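Local structure of DUF1611 domain-containing protein (Anabaena variabilis, 2OBN) at residues A321-I324 with A325-L329; C331-V334 with V335-G338. The protein is of unknown function but pairs a Rossmann-like domain with a P-loop NTPase-like domain, which suggests that it may bind a nucleotide. The protein carries 2 engineered substitutions. All coordinates share one frame; numbering follows the deposited sequence.

Contact 1. Residues A321-I324 with A325-L329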
loop_
_atom_site.group_PDB
_atom_site.type_symbol
_atom_site.label_atom_id
_atom_site.label_comp_id
_atom_site.label_asym_id
_atom_site.label_seq_id
_atom_site.Cartn_x
_atom_site.Cartn_y
_atom_site.Cartn_z
ATOM N N ALA B 321 -22.437 11.912 -24.097
ATOM C CA ALA B 321 -23.755 12.457 -23.777
ATOM C C ALA B 321 -24.463 11.612 -22.724
ATOM O O ALA B 321 -25.086 12.147 -21.806
ATOM C CB ALA B 321 -24.620 12.572 -25.050
ATOM N N HIS B 322 -24.364 10.294 -22.865
ATOM C CA HIS B 322 -24.976 9.348 -21.916
ATOM C C HIS B 322 -24.354 9.454 -20.526
ATOM O O HIS B 322 -25.048 9.389 -19.530
ATOM C CB HIS B 322 -24.829 7.906 -22.437
ATOM C CG HIS B 322 -25.437 6.868 -21.539
ATOM N ND1 HIS B 322 -26.752 6.464 -21.652
ATOM C CD2 HIS B 322 -24.910 6.153 -20.514
ATOM C CE1 HIS B 322 -27.010 5.553 -20.728
ATOM N NE2 HIS B 322 -25.911 5.349 -20.023
ATOM N N THR B 323 -23.036 9.590 -20.476
ATOM C CA THR B 323 -22.306 9.712 -19.206
ATOM C C THR B 323 -22.692 10.987 -18.441
ATOM O O THR B 323 -22.778 10.977 -17.227
ATOM C CB THR B 323 -20.787 9.706 -19.455
ATOM O OG1 THR B 323 -20.424 8.488 -20.111
ATOM C CG2 THR B 323 -20.003 9.845 -18.147
ATOM N N ILE B 324 -22.916 12.074 -19.164
ATOM C CA ILE B 324 -23.335 13.338 -18.567
ATOM C C ILE B 324 -24.755 13.224 -17.997
ATOM O O ILE B 324 -25.051 13.719 -16.904
ATOM C CB ILE B 324 -23.286 14.473 -19.621
ATOM C CG1 ILE B 324 -21.827 14.765 -19.975
ATOM C CG2 ILE B 324 -24.001 15.735 -19.114
ATOM C CD1 ILE B 324 -21.622 15.661 -21.195
ATOM N N ALA B 325 -25.638 12.599 -18.765
ATOM C CA ALA B 325 -27.016 12.409 -18.326
ATOM C C ALA B 325 -27.035 11.541 -17.068
ATOM O O ALA B 325 -27.675 11.888 -16.075
ATOM C CB ALA B 325 -27.853 11.782 -19.432
ATOM N N GLU B 326 -26.298 10.437 -17.094
ATOM C CA GLU B 326 -26.281 9.530 -15.953
ATOM C C GLU B 326 -25.702 10.137 -14.681
ATOM O O GLU B 326 -26.268 9.966 -13.607
ATOM C CB GLU B 326 -25.480 8.275 -16.279
ATOM C CG GLU B 326 -25.581 7.192 -15.188
ATOM C CD GLU B 326 -24.666 6.032 -15.426
ATOM O OE1 GLU B 326 -23.721 6.181 -16.225
ATOM O OE2 GLU B 326 -24.883 4.971 -14.807
ATOM N N THR B 327 -24.587 10.851 -14.815
ATOM C CA THR B 327 -23.842 11.380 -13.662
ATOM C C THR B 327 -24.098 12.823 -13.277
ATOM O O THR B 327 -23.862 13.204 -12.134
ATOM C CB THR B 327 -22.335 11.262 -13.932
ATOM O OG1 THR B 327 -21.964 12.138 -15.011
ATOM C CG2 THR B 327 -21.982 9.819 -14.276
ATOM N N GLY B 328 -24.550 13.628 -14.232
ATOM C CA GLY B 328 -24.780 15.043 -14.011
ATOM C C GLY B 328 -23.491 15.856 -13.966
ATOM O O GLY B 328 -23.517 17.014 -13.549
ATOM N N LEU B 329 -22.375 15.266 -14.414
ATOM C CA LEU B 329 -21.077 15.931 -14.398
ATOM C C LEU B 329 -20.522 16.164 -15.800
ATOM O O LEU B 329 -20.874 15.430 -16.743
ATOM C CB LEU B 329 -20.045 15.059 -13.661
ATOM C CG LEU B 329 -20.240 14.824 -12.168
ATOM C CD1 LEU B 329 -19.223 13.819 -11.676
ATOM C CD2 LEU B 329 -20.140 16.138 -11.406
#

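Contact 2. Residues C331-V334 with V335-G338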
loop_
_atom_site.group_PDB
_atom_site.type_symbol
_atom_site.label_atom_id
_atom_site.label_comp_id
_atom_site.label_asym_id
_atom_site.label_seq_id
_atom_site.Cartn_x
_atom_site.Cartn_y
_atom_site.Cartn_z
ATOM N N CYS B 331 -18.071 15.975 -18.970
ATOM C CA CYS B 331 -17.428 14.773 -19.488
ATOM C C CYS B 331 -17.008 14.864 -20.925
ATOM O O CYS B 331 -17.723 15.405 -21.763
ATOM C CB CYS B 331 -18.367 13.569 -19.367
ATOM S SG CYS B 331 -17.788 12.054 -20.234
ATOM N N THR B 332 -15.833 14.315 -21.196
ATOM C CA THR B 332 -15.350 14.178 -22.558
ATOM C C THR B 332 -14.219 13.166 -22.589
ATOM O O THR B 332 -13.745 12.717 -21.548
ATOM C CB THR B 332 -14.838 15.521 -23.151
ATOM O OG1 THR B 332 -14.613 15.367 -24.567
ATOM C CG2 THR B 332 -13.537 15.954 -22.479
ATOM N N ASP B 333 -13.814 12.809 -23.804
ATOM C CA ASP B 333 -12.618 12.009 -24.040
ATOM C C ASP B 333 -11.545 13.088 -24.269
ATOM O O ASP B 333 -11.532 13.751 -25.314
ATOM C CB ASP B 333 -12.807 11.102 -25.256
ATOM C CG ASP B 333 -11.627 10.187 -25.481
ATOM O OD1 ASP B 333 -10.503 10.578 -25.107
ATOM O OD2 ASP B 333 -11.816 9.092 -26.037
ATOM N N VAL B 334 -10.666 13.281 -23.292
ATOM C CA VAL B 334 -9.666 14.362 -23.369
ATOM C C VAL B 334 -8.568 14.155 -24.415
ATOM O O VAL B 334 -7.976 15.122 -24.920
ATOM C CB VAL B 334 -9.029 14.669 -21.981
ATOM C CG1 VAL B 334 -10.118 14.943 -20.955
ATOM C CG2 VAL B 334 -8.119 13.543 -21.507
ATOM N N VAL B 335 -8.297 12.896 -24.725
ATOM C CA VAL B 335 -7.309 12.535 -25.730
ATOM C C VAL B 335 -7.910 12.829 -27.096
ATOM O O VAL B 335 -7.291 13.463 -27.954
ATOM C CB VAL B 335 -6.942 11.030 -25.617
ATOM C CG1 VAL B 335 -6.102 10.549 -26.806
ATOM C CG2 VAL B 335 -6.219 10.763 -24.295
ATOM N N ARG B 336 -9.153 12.398 -27.261
ATOM C CA ARG B 336 -9.859 12.509 -28.533
ATOM C C ARG B 336 -10.397 13.889 -28.883
ATOM O O ARG B 336 -10.308 14.310 -30.042
ATOM C CB ARG B 336 -11.010 11.509 -28.520
ATOM C CG ARG B 336 -11.693 11.293 -29.827
ATOM C CD ARG B 336 -12.482 10.002 -29.761
ATOM N NE ARG B 336 -12.844 9.529 -31.089
ATOM C CZ ARG B 336 -13.382 8.343 -31.348
ATOM N NH1 ARG B 336 -13.641 7.476 -30.364
ATOM N NH2 ARG B 336 -13.662 8.026 -32.603
ATOM N N PHE B 337 -10.963 14.582 -27.897
ATOM C CA PHE B 337 -11.598 15.876 -28.141
ATOM C C PHE B 337 -10.995 17.078 -27.413
ATOM O O PHE B 337 -11.474 18.196 -27.597
ATOM C CB PHE B 337 -13.084 15.784 -27.800
ATOM C CG PHE B 337 -13.808 14.687 -28.520
ATOM C CD1 PHE B 337 -14.051 14.779 -29.890
ATOM C CD2 PHE B 337 -14.281 13.574 -27.832
ATOM C CE1 PHE B 337 -14.733 13.772 -30.562
ATOM C CE2 PHE B 337 -14.972 12.554 -28.500
ATOM C CZ PHE B 337 -15.200 12.657 -29.865
ATOM N N GLY B 338 -9.957 16.871 -26.604
ATOM C CA GLY B 338 -9.335 17.957 -25.846
ATOM C C GLY B 338 -9.732 17.942 -24.375
ATOM O O GLY B 338 -10.794 17.453 -24.006
#

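Contact 1. Residues A321-I324 with A325-L329
The imidazole of His322 has Glu326 OE1, one helical turn further on, lying obliquely to it; His322 NE2 and Glu326 OE1 are 4.5 Å apart, so their polar atoms do not touch. The next flat group, the backbone carbonyl of Thr323, takes two bonds from Thr327: the peptide N-H and the hydroxyl OG1 reach the oxygen from opposite faces of its plane, each tilted about 30° out of it. Thr327 N lies 3.0 Å from Thr323 O, and Thr327 OG1 gives the same oxygen a shorter bond of 2.6 Å. The OG1 position follows from chi1 of 67°, which sets the hydroxyl between the backbone N and the carbonyl carbon, facing back along the helix; CG2 also rests against Thr323 O. OG1 then accepts the N-H of Leu329 at 3.2 Å, forming an ST turn that ties the helix end to the chain leaving it. Routine i to i+4 bonds join Ala325 N to Ala321 O and Glu326 N to His322 O. The last, from Gly328 N to Ile324 O at 2.7 Å, is bent, and there the chain leaves the helix with positive phi (76°), a conformation that suits glycine. Ile324 CG1 lies 3.4 Å from Leu329 O, in the loop that leaves the helix. The contact is thus the C-terminal end of helix 313-327, the crossover helix of a beta-alpha-beta unit between strands 301-307 and 331-332. Thr323, whose OG1 bonds back to Ala319 O, and Thr327 both touch Ile304 of strand 301-307 and Leu279 of helix 279-291, while Leu329 packs on Ile283 of that helix.

Contact 2. Residues C331-V334 with V335-G338
Asp333 turns its carboxylate onto the backbone of Val335 and Arg336 as the N-cap of the short, weakly bonded helix 334-337, which follows edge strand 331-332 of the P-loop NTPase-like domain. With CG anti to the backbone N (chi1 -176°), OD1 is swung over the first turn. Arg336 N reaches it at 3.1 Å from well above the carboxylate plane, and Val335 N adds a weak second bond. The Asp333 and Arg336 side chains pass at a slant, Asp333 CG lying 3.4 Å from Arg336 CB, with the carboxylate and guanidinium planes 86° apart. Their charged ends do not meet directly: Asp333 OD2 and Arg336 NH1 each hydrogen-bond Thr308 OG1, and NH1 also bonds Leu311 O. Arg336 CG sits 3.7 Å above the centre of the Phe337 ring, covering one face. Phe337 in turn brings CB to 3.6 Å from Thr332 OG1, while its N-H donates almost straight to Asp333 O at 2.8 Å. Replacing Asp333 by alanine removes the capping oxygen and is likely to leave the N-H groups of Val335 and Arg336 without it and Thr308 OG1 without its carboxylate partner. At the other end, Gly338 N bonds weakly to Val334 O, and Thr332 CG2 touches Gly338 O. That oxygen also receives a C-H contact, 3.4 Å from Val334 CA.

In the fold
From the N terminus, the chain completes the Rossmann-like domain before entering the P-loop domain, where both contacts lie near its C-terminal end. Contact 1 closes first, within the last turns of helix 313-327, and contact 2 follows after the short loop into strand 331-332, closing the turn of helix 334-337. The two are in series, neither nesting nor crossing, with centres about 14 Å apart. They meet where the strand lies against the helix: Ile324 CG1 is 3.7 Å from Cys331 CB, and Thr323 CG2 packs on Cys331 SG. Together they join the crossover helix to the edge strand, and contact 2 extends on to helices 166-179 and 340-347.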